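Local coordinates for protein Glucanase/chitosanase (Paenibacillus fukuinensis, PDB 4ZY9) that is a CBM32 chitosan-binding module of a larger enzyme that probably hydrolyses chitosan and beta-glucans, at residues S34-Q48 with M117-W131. The protein carries 1 engineered substitution. Sequence-based numbering, arbitrary orientation.
Sequences SSTTRWASAEGVDPQ and MHGTVRGTPYGYSLW. Engineered in segment 117-131: Met117 (natural residue Val).
Arg122 leaves its backbone with CG beside the backbone N (chi1 -70°) and then bends at chi3, -76°, which brings its guanidinium edge round to Asp46, whose own CG also lies beside its backbone N. The grip is side-on: NE donates to Asp46 OD1 at 2.8 Å and NH2 to OD2 at 2.9 Å, both oxygens lying close to the guanidinium plane. Tyr128 OH gives OD1 a second bond, 2.6 Å long, from the opposite face of the carboxylate to Arg122 NE. A carboxylate suits this spot, since OD1 can accept from both of these donors while OD2 takes Arg122 NH2 and a water held by Arg122 N. The third nitrogen, Arg122 NH1, donates to Tyr126 O, which Gly44 N approaches from the other face of that carbonyl. Were Arg122 an alanine, the Asp46 carboxylate would probably be left without its countercharge, and Tyr126 O without one of its two donors. Gly127 lies so close to Ser41 and Ala42 that a CB would clash; next to it, Tyr128 N donates to Ser41 OG. Farther along, Ser129 OG reaches across to two residues of 34-48 at once, giving its hydrogen to Trp39 O (2.7 Å) and accepting from Arg38 NH1 at 2.9 Å, in the guanidinium plane. The extended arginine lays CD over one face of the Trp131 six-membered ring, 3.7 Å from its centroid, a CH-pi contact. Inward, the Trp39 ring packs on Tyr128 CB and Leu130 CD1, while its NE1 is bonded to Ser19 O. Antiparallel pairing of Trp39 with Leu130 and of Gln48 with Gly119 ties the segments into both sheets of the beta-sandwich, the galactose-binding-like fold of CBM32 modules.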
ATOM      1  N   SER A  34       2.807 -13.431  -1.706  1.00  6.79           N
ATOM      2  CA  SER A  34       2.123 -14.261  -2.769  1.00  7.19           C
ATOM      3  C   SER A  34       1.150 -13.532  -3.525  1.00  5.96           C
ATOM      4  O   SER A  34       0.335 -12.721  -2.955  1.00  5.98           O
ATOM      5  CB  SER A  34       1.476 -15.449  -2.070  1.00  7.19           C
ATOM      6  OG  SER A  34       0.811 -16.301  -3.010  1.00  7.22           O
ATOM      7  N   SER A  35       1.057 -13.796  -4.833  1.00  6.21           N
ATOM      8  CA  SER A  35       0.024 -13.234  -5.642  1.00  6.08           C
ATOM      9  C   SER A  35      -1.225 -14.120  -5.705  1.00  5.27           C
ATOM     10  O   SER A  35      -2.093 -13.867  -6.486  1.00  6.37           O
ATOM     11  CB  SER A  35       0.461 -13.036  -7.113  1.00  6.63           C
ATOM     12  OG  SER A  35       0.886 -14.272  -7.617  1.00  8.12           O
ATOM     13  N   THR A  36      -1.336 -15.126  -4.789  1.00  4.96           N
ATOM     14  CA  THR A  36      -2.510 -15.946  -4.704  1.00  5.61           C
ATOM     15  C   THR A  36      -3.501 -15.463  -3.704  1.00  5.51           C
ATOM     16  O   THR A  36      -4.628 -16.042  -3.566  1.00  6.43           O
ATOM     17  CB  THR A  36      -2.170 -17.408  -4.283  1.00  4.59           C
ATOM     18  OG1 THR A  36      -1.585 -17.491  -2.977  1.00  7.21           O
ATOM     19  CG2 THR A  36      -1.131 -17.993  -5.341  1.00  6.10           C
ATOM     20  N   THR A  37      -3.218 -14.357  -3.018  1.00  5.13           N
ATOM     21  CA  THR A  37      -4.047 -13.777  -1.949  1.00  4.55           C
ATOM     22  C   THR A  37      -3.963 -12.253  -2.139  1.00  4.65           C
ATOM     23  O   THR A  37      -2.983 -11.731  -2.708  1.00  4.88           O
ATOM     24  CB  THR A  37      -3.467 -14.092  -0.576  1.00  5.50           C
ATOM     25  OG1 THR A  37      -2.112 -13.501  -0.530  1.00  6.78           O
ATOM     26  CG2 THR A  37      -3.478 -15.494  -0.245  1.00  6.40           C
ATOM     27  N   ARG A  38      -4.998 -11.559  -1.730  1.00  4.53           N
ATOM     28  CA  ARG A  38      -5.007 -10.078  -1.854  1.00  4.85           C
ATOM     29  C   ARG A  38      -5.800  -9.434  -0.742  1.00  4.72           C
ATOM     30  O   ARG A  38      -6.764 -10.028  -0.220  1.00  5.21           O
ATOM     31  CB  ARG A  38      -5.627  -9.723  -3.225  1.00  5.26           C
ATOM     32  CG  ARG A  38      -7.076 -10.211  -3.498  1.00  5.89           C
ATOM     33  CD  ARG A  38      -7.412 -10.002  -4.914  1.00  6.39           C
ATOM     34  NE  ARG A  38      -8.705 -10.636  -5.201  1.00  7.48           N
ATOM     35  CZ  ARG A  38      -9.889 -10.045  -5.169  1.00  7.56           C
ATOM     36  NH1 ARG A  38      -9.991  -8.719  -5.001  1.00  7.64           N
ATOM     37  NH2 ARG A  38     -10.987 -10.733  -5.434  1.00  8.46           N
ATOM     38  N   TRP A  39      -5.370  -8.227  -0.380  1.00  3.97           N
ATOM     39  CA  TRP A  39      -6.278  -7.294   0.287  1.00  4.26           C
ATOM     40  C   TRP A  39      -7.294  -6.826  -0.725  1.00  4.14           C
ATOM     41  O   TRP A  39      -6.945  -6.529  -1.882  1.00  3.86           O
ATOM     42  CB  TRP A  39      -5.484  -6.087   0.794  1.00  4.29           C
ATOM     43  CG  TRP A  39      -6.334  -4.967   1.200  1.00  4.52           C
ATOM     44  CD1 TRP A  39      -7.266  -4.972   2.299  1.00  4.21           C
ATOM     45  CD2 TRP A  39      -6.420  -3.659   0.623  1.00  4.38           C
ATOM     46  NE1 TRP A  39      -7.869  -3.764   2.357  1.00  4.50           N
ATOM     47  CE2 TRP A  39      -7.388  -2.911   1.376  1.00  4.02           C
ATOM     48  CE3 TRP A  39      -5.785  -3.007  -0.451  1.00  4.42           C
ATOM     49  CZ2 TRP A  39      -7.658  -1.575   1.156  1.00  4.36           C
ATOM     50  CZ3 TRP A  39      -6.087  -1.726  -0.706  1.00  4.77           C
ATOM     51  CH2 TRP A  39      -7.014  -1.000   0.082  1.00  4.60           C
ATOM     52  N   ALA A  40      -8.529  -6.658  -0.287  1.00  4.07           N
ATOM     53  CA  ALA A  40      -9.553  -5.940  -1.108  1.00  3.99           C
ATOM     54  C   ALA A  40     -10.329  -5.083  -0.108  1.00  4.71           C
ATOM     55  O   ALA A  40     -10.732  -5.604   0.975  1.00  5.63           O
ATOM     56  CB  ALA A  40     -10.469  -6.921  -1.815  1.00  4.31           C
ATOM     57  N   SER A  41     -10.572  -3.851  -0.444  1.00  4.77           N
ATOM     58  CA  SER A  41     -11.331  -2.929   0.426  1.00  5.30           C
ATOM     59  C   SER A  41     -12.814  -3.177   0.247  1.00  6.01           C
ATOM     60  O   SER A  41     -13.278  -3.880  -0.655  1.00  6.58           O
ATOM     61  CB  SER A  41     -11.025  -1.461  -0.065  1.00  4.93           C
ATOM     62  OG  SER A  41     -11.618  -1.129  -1.256  1.00  5.30           O
ATOM     63  N   ALA A  42     -13.613  -2.466   1.071  1.00  6.65           N
ATOM     64  CA  ALA A  42     -15.007  -2.343   0.725  1.00  6.99           C
ATOM     65  C   ALA A  42     -15.182  -1.740  -0.605  1.00  7.42           C
ATOM     66  O   ALA A  42     -14.337  -0.934  -1.017  1.00  7.16           O
ATOM     67  CB  ALA A  42     -15.746  -1.512   1.778  1.00  8.17           C
ATOM     68  N   GLU A  43     -16.258  -2.036  -1.314  1.00  8.50           N
ATOM     69  CA  GLU A  43     -16.457  -1.556  -2.631  0.60  8.73           C
ATOM     70  C   GLU A  43     -17.341  -0.302  -2.670  1.00  9.25           C
ATOM     71  O   GLU A  43     -18.222  -0.099  -1.779  1.00 10.95           O
ATOM     72  CB  GLU A  43     -17.104  -2.634  -3.509  0.60  9.37           C
ATOM     73  CG  GLU A  43     -16.409  -4.014  -3.504  0.60  9.15           C
ATOM     74  CD  GLU A  43     -17.122  -5.131  -4.338  0.60  9.43           C
ATOM     75  OE1 GLU A  43     -18.218  -5.476  -3.831  0.60 11.96           O
ATOM     76  OE2 GLU A  43     -16.668  -5.667  -5.450  0.60  6.53           O
ATOM     77  N   GLY A  44     -17.206   0.462  -3.712  1.00  8.73           N
ATOM     78  CA  GLY A  44     -18.103   1.594  -3.952  1.00 10.41           C
ATOM     79  C   GLY A  44     -17.824   2.887  -3.221  1.00  8.88           C
ATOM     80  O   GLY A  44     -18.649   3.818  -3.302  1.00 10.49           O
ATOM     81  N   VAL A  45     -16.720   3.028  -2.522  1.00  7.93           N
ATOM     82  CA  VAL A  45     -16.498   4.117  -1.635  1.00  8.26           C
ATOM     83  C   VAL A  45     -15.068   4.574  -1.687  1.00  7.44           C
ATOM     84  O   VAL A  45     -14.096   3.784  -1.557  1.00  6.82           O
ATOM     85  CB  VAL A  45     -16.751   3.718  -0.175  1.00  9.15           C
ATOM     86  CG1 VAL A  45     -16.355   4.758   0.831  1.00 10.28           C
ATOM     87  CG2 VAL A  45     -18.172   3.288   0.125  1.00 11.34           C
ATOM     88  N   ASP A  46     -14.888   5.880  -1.932  1.00  6.79           N
ATOM     89  CA  ASP A  46     -13.588   6.541  -1.928  1.00  7.31           C
ATOM     90  C   ASP A  46     -13.447   7.413  -0.730  1.00  7.48           C
ATOM     91  O   ASP A  46     -14.505   8.020  -0.301  1.00  8.98           O
ATOM     92  CB  ASP A  46     -13.464   7.409  -3.198  1.00  6.97           C
ATOM     93  CG  ASP A  46     -13.609   6.575  -4.443  1.00  7.81           C
ATOM     94  OD1 ASP A  46     -12.872   5.558  -4.580  1.00  7.66           O
ATOM     95  OD2 ASP A  46     -14.463   6.875  -5.281  1.00  9.60           O
ATOM     96  N   PRO A  47     -12.310   7.611  -0.135  1.00  6.49           N
ATOM     97  CA  PRO A  47     -11.045   6.929  -0.471  1.00  5.83           C
ATOM     98  C   PRO A  47     -10.937   5.608   0.227  1.00  5.67           C
ATOM     99  O   PRO A  47     -11.769   5.216   1.054  1.00  6.35           O
ATOM    100  CB  PRO A  47      -9.982   7.902   0.099  1.00  6.37           C
ATOM    101  CG  PRO A  47     -10.647   8.397   1.425  1.00  6.73           C
ATOM    102  CD  PRO A  47     -12.132   8.510   1.036  1.00  7.10           C
ATOM    103  N   GLN A  48      -9.912   4.844  -0.071  1.00  5.30           N
ATOM    104  CA  GLN A  48      -9.469   3.694   0.692  1.00  4.82           C
ATOM    105  C   GLN A  48      -7.999   3.700   0.848  1.00  4.34           C
ATOM    106  O   GLN A  48      -7.294   4.325   0.043  1.00  5.90           O
ATOM    107  CB  GLN A  48      -9.919   2.364   0.077  1.00  5.43           C
ATOM    108  CG  GLN A  48     -11.398   2.276  -0.128  1.00  5.23           C
ATOM    109  CD  GLN A  48     -12.263   2.149   1.133  1.00  5.55           C
ATOM    110  OE1 GLN A  48     -13.519   2.422   1.044  1.00  8.86           O
ATOM    111  NE2 GLN A  48     -11.755   1.633   2.176  1.00  5.17           N
HETATM  112  N   MSE A 117      -0.375   3.275   0.964  1.00  3.39           N
HETATM  113  CA  MSE A 117      -1.016   3.560  -0.354  1.00  3.50           C
HETATM  114  C   MSE A 117      -2.361   4.149  -0.046  1.00  3.03           C
HETATM  115  O   MSE A 117      -3.188   3.485   0.647  1.00  3.68           O
HETATM  116  CB  MSE A 117      -1.178   2.287  -1.127  1.00  4.01           C
HETATM  117  CG  MSE A 117      -1.603   2.463  -2.589  1.00  5.17           C
HETATM  118 SE   MSE A 117      -3.487   3.121  -2.840  1.00  7.53          SE
HETATM  119  CE  MSE A 117      -4.465   1.698  -1.965  1.00  6.46           C
ATOM    120  N   HIS A 118      -2.596   5.414  -0.349  1.00  3.54           N
ATOM    121  CA  HIS A 118      -3.861   6.100  -0.131  1.00  3.77           C
ATOM    122  C   HIS A 118      -4.512   6.369  -1.477  1.00  3.63           C
ATOM    123  O   HIS A 118      -3.931   7.064  -2.295  1.00  4.31           O
ATOM    124  CB  HIS A 118      -3.645   7.408   0.672  1.00  4.09           C
ATOM    125  CG  HIS A 118      -4.874   8.070   1.075  1.00  4.63           C
ATOM    126  ND1 HIS A 118      -5.576   8.883   0.249  1.00  5.66           N
ATOM    127  CD2 HIS A 118      -5.601   7.943   2.204  1.00  4.95           C
ATOM    128  CE1 HIS A 118      -6.695   9.273   0.857  1.00  5.10           C
ATOM    129  NE2 HIS A 118      -6.728   8.706   2.038  1.00  5.84           N
ATOM    130  N   GLY A 119      -5.640   5.825  -1.711  1.00  3.65           N
ATOM    131  CA  GLY A 119      -6.279   5.878  -2.967  1.00  4.14           C
ATOM    132  C   GLY A 119      -7.525   6.701  -2.958  1.00  5.05           C
ATOM    133  O   GLY A 119      -8.392   6.560  -2.046  1.00  5.21           O
ATOM    134  N   THR A 120      -7.745   7.557  -3.956  1.00  4.72           N
ATOM    135  CA  THR A 120      -8.896   8.434  -4.045  1.00  5.06           C
ATOM    136  C   THR A 120      -9.791   8.253  -5.226  1.00  4.96           C
ATOM    137  O   THR A 120     -10.975   8.698  -5.168  1.00  6.30           O
ATOM    138  CB  THR A 120      -8.497   9.932  -3.896  1.00  5.35           C
ATOM    139  OG1 THR A 120      -7.655  10.220  -5.000  1.00  6.19           O
ATOM    140  CG2 THR A 120      -7.815  10.246  -2.584  1.00  5.76           C
ATOM    141  N   VAL A 121      -9.327   7.680  -6.317  1.00  4.87           N
ATOM    142  CA  VAL A 121     -10.138   7.426  -7.494  1.00  5.30           C
ATOM    143  C   VAL A 121      -9.850   5.963  -7.944  1.00  6.21           C
ATOM    144  O   VAL A 121      -8.664   5.584  -8.101  1.00  5.43           O
ATOM    145  CB  VAL A 121      -9.919   8.365  -8.708  1.00  6.26           C
ATOM    146  CG1 VAL A 121     -10.854   8.044  -9.847  1.00  6.69           C
ATOM    147  CG2 VAL A 121     -10.067   9.865  -8.262  1.00  6.58           C
ATOM    148  N   ARG A 122     -10.897   5.195  -8.151  1.00  6.14           N
ATOM    149  CA  ARG A 122     -10.820   3.892  -8.655  1.00  6.38           C
ATOM    150  C   ARG A 122     -10.873   3.798 -10.162  1.00  6.92           C
ATOM    151  O   ARG A 122     -11.561   4.569 -10.846  1.00  8.32           O
ATOM    152  CB  ARG A 122     -12.003   3.049  -8.134  1.00  5.68           C
ATOM    153  CG  ARG A 122     -11.902   2.747  -6.636  1.00  6.55           C
ATOM    154  CD  ARG A 122     -13.253   2.251  -6.045  1.00  6.70           C
ATOM    155  NE  ARG A 122     -14.172   3.396  -5.884  1.00  7.77           N
ATOM    156  CZ  ARG A 122     -15.437   3.429  -6.258  1.00  8.25           C
ATOM    157  NH1 ARG A 122     -16.038   2.360  -6.755  1.00  9.59           N
ATOM    158  NH2 ARG A 122     -16.077   4.602  -6.094  1.00  9.12           N
ATOM    159  N   GLY A 123     -10.151   2.824 -10.686  1.00  7.41           N
ATOM    160  CA  GLY A 123     -10.199   2.513 -12.110  1.00  7.61           C
ATOM    161  C   GLY A 123     -11.391   1.679 -12.503  1.00  8.25           C
ATOM    162  O   GLY A 123     -11.580   1.470 -13.823  1.00 10.35           O
ATOM    163  N   THR A 124     -12.113   1.121 -11.573  1.00  7.82           N
ATOM    164  CA  THR A 124     -13.277   0.262 -11.796  1.00  9.05           C
ATOM    165  C   THR A 124     -14.378   0.750 -10.872  1.00  7.92           C
ATOM    166  O   THR A 124     -14.189   1.506  -9.987  1.00  7.28           O
ATOM    167  CB  THR A 124     -12.972  -1.209 -11.495  1.00  8.79           C
ATOM    168  OG1 THR A 124     -12.953  -1.409 -10.074  1.00  9.26           O
ATOM    169  CG2 THR A 124     -11.670  -1.688 -12.185  1.00  9.40           C
ATOM    170  N   PRO A 125     -15.608   0.153 -11.014  1.00  9.66           N
ATOM    171  CA  PRO A 125     -16.692   0.494 -10.065  1.00  9.62           C
ATOM    172  C   PRO A 125     -16.695  -0.285  -8.827  1.00 11.00           C
ATOM    173  O   PRO A 125     -17.673  -0.276  -8.037  1.00 10.47           O
ATOM    174  CB  PRO A 125     -17.971   0.248 -10.846  1.00 11.76           C
ATOM    175  CG  PRO A 125     -17.564  -0.600 -11.979  1.00 14.24           C
ATOM    176  CD  PRO A 125     -16.102  -0.647 -12.135  1.00 11.46           C
ATOM    177  N   TYR A 126     -15.600  -1.019  -8.532  1.00  9.71           N
ATOM    178  CA  TYR A 126     -15.595  -1.966  -7.403  1.00  8.51           C
ATOM    179  C   TYR A 126     -14.882  -1.290  -6.242  1.00  7.47           C
ATOM    180  O   TYR A 126     -15.296  -0.192  -5.851  1.00  7.74           O
ATOM    181  CB  TYR A 126     -15.041  -3.348  -7.795  1.00  8.85           C
ATOM    182  CG  TYR A 126     -15.794  -3.903  -8.981  1.00 10.55           C
ATOM    183  CD1 TYR A 126     -17.129  -4.088  -8.905  1.00 11.47           C
ATOM    184  CD2 TYR A 126     -15.217  -4.007 -10.232  1.00 12.11           C
ATOM    185  CE1 TYR A 126     -17.873  -4.521 -10.037  1.00 13.50           C
ATOM    186  CE2 TYR A 126     -15.930  -4.416 -11.388  1.00 13.73           C
ATOM    187  CZ  TYR A 126     -17.251  -4.675 -11.284  1.00 15.04           C
ATOM    188  OH  TYR A 126     -18.038  -5.089 -12.323  1.00 17.75           O
ATOM    189  N   GLY A 127     -13.858  -1.948  -5.635  1.00  6.93           N
ATOM    190  CA  GLY A 127     -13.103  -1.338  -4.556  1.00  6.20           C
ATOM    191  C   GLY A 127     -11.630  -1.061  -5.030  1.00  5.53           C
ATOM    192  O   GLY A 127     -11.392  -0.734  -6.199  1.00  6.92           O
ATOM    193  N   TYR A 128     -10.729  -1.281  -4.084  1.00  4.67           N
ATOM    194  CA  TYR A 128      -9.304  -1.188  -4.246  1.00  4.22           C
ATOM    195  C   TYR A 128      -8.718  -2.524  -3.835  1.00  4.49           C
ATOM    196  O   TYR A 128      -9.101  -3.002  -2.729  1.00  4.90           O
ATOM    197  CB  TYR A 128      -8.682  -0.068  -3.435  1.00  4.50           C
ATOM    198  CG  TYR A 128      -9.146   1.316  -3.703  1.00  4.99           C
ATOM    199  CD1 TYR A 128     -10.389   1.797  -3.284  1.00  5.92           C
ATOM    200  CD2 TYR A 128      -8.289   2.204  -4.354  1.00  5.40           C
ATOM    201  CE1 TYR A 128     -10.770   3.114  -3.531  1.00  6.59           C
ATOM    202  CE2 TYR A 128      -8.711   3.464  -4.565  1.00  6.26           C
ATOM    203  CZ  TYR A 128      -9.931   3.934  -4.175  1.00  5.62           C
ATOM    204  OH  TYR A 128     -10.276   5.285  -4.463  1.00  7.05           O
ATOM    205  N   SER A 129      -7.843  -3.132  -4.635  1.00  4.42           N
ATOM    206  CA  SER A 129      -7.323  -4.453  -4.238  1.00  4.58           C
ATOM    207  C   SER A 129      -5.915  -4.701  -4.758  1.00  4.29           C
ATOM    208  O   SER A 129      -5.582  -4.383  -5.896  1.00  4.49           O
ATOM    209  CB  SER A 129      -8.253  -5.525  -4.789  1.00  3.95           C
ATOM    210  OG  SER A 129      -7.852  -6.795  -4.429  1.00  4.56           O
ATOM    211  N   LEU A 130      -5.067  -5.189  -3.839  1.00  3.48           N
ATOM    212  CA  LEU A 130      -3.654  -5.428  -4.033  1.00  3.91           C
ATOM    213  C   LEU A 130      -3.310  -6.866  -3.728  1.00  3.91           C
ATOM    214  O   LEU A 130      -3.518  -7.291  -2.571  1.00  3.99           O
ATOM    215  CB  LEU A 130      -2.809  -4.534  -3.178  1.00  3.95           C
ATOM    216  CG  LEU A 130      -2.743  -3.074  -3.577  1.00  4.20           C
ATOM    217  CD1 LEU A 130      -2.316  -2.177  -2.460  1.00  5.01           C
ATOM    218  CD2 LEU A 130      -1.868  -2.868  -4.828  1.00  4.88           C
ATOM    219  N   TRP A 131      -2.708  -7.595  -4.687  1.00  3.80           N
ATOM    220  CA  TRP A 131      -2.072  -8.840  -4.418  1.00  3.94           C
ATOM    221  C   TRP A 131      -0.886  -8.713  -3.512  1.00  3.96           C
ATOM    222  O   TRP A 131      -0.655  -9.553  -2.628  1.00  4.81           O
ATOM    223  CB  TRP A 131      -1.644  -9.564  -5.767  1.00  4.39           C
ATOM    224  CG  TRP A 131      -2.697  -9.792  -6.776  1.00  5.20           C
ATOM    225  CD1 TRP A 131      -2.770  -9.146  -7.946  1.00  5.50           C
ATOM    226  CD2 TRP A 131      -3.756 -10.798  -6.750  1.00  5.29           C
ATOM    227  NE1 TRP A 131      -3.833  -9.653  -8.659  1.00  5.66           N
ATOM    228  CE2 TRP A 131      -4.488 -10.613  -7.914  1.00  5.90           C
ATOM    229  CE3 TRP A 131      -4.181 -11.753  -5.817  1.00  5.65           C
ATOM    230  CZ2 TRP A 131      -5.562 -11.469  -8.224  1.00  6.22           C
ATOM    231  CZ3 TRP A 131      -5.278 -12.519  -6.156  1.00  6.73           C
ATOM    232  CH2 TRP A 131      -5.970 -12.306  -7.309  1.00  6.60           C
TER
HETATM  233  O   HOH W   1     -13.537   6.480  -7.752  1.00 11.42           O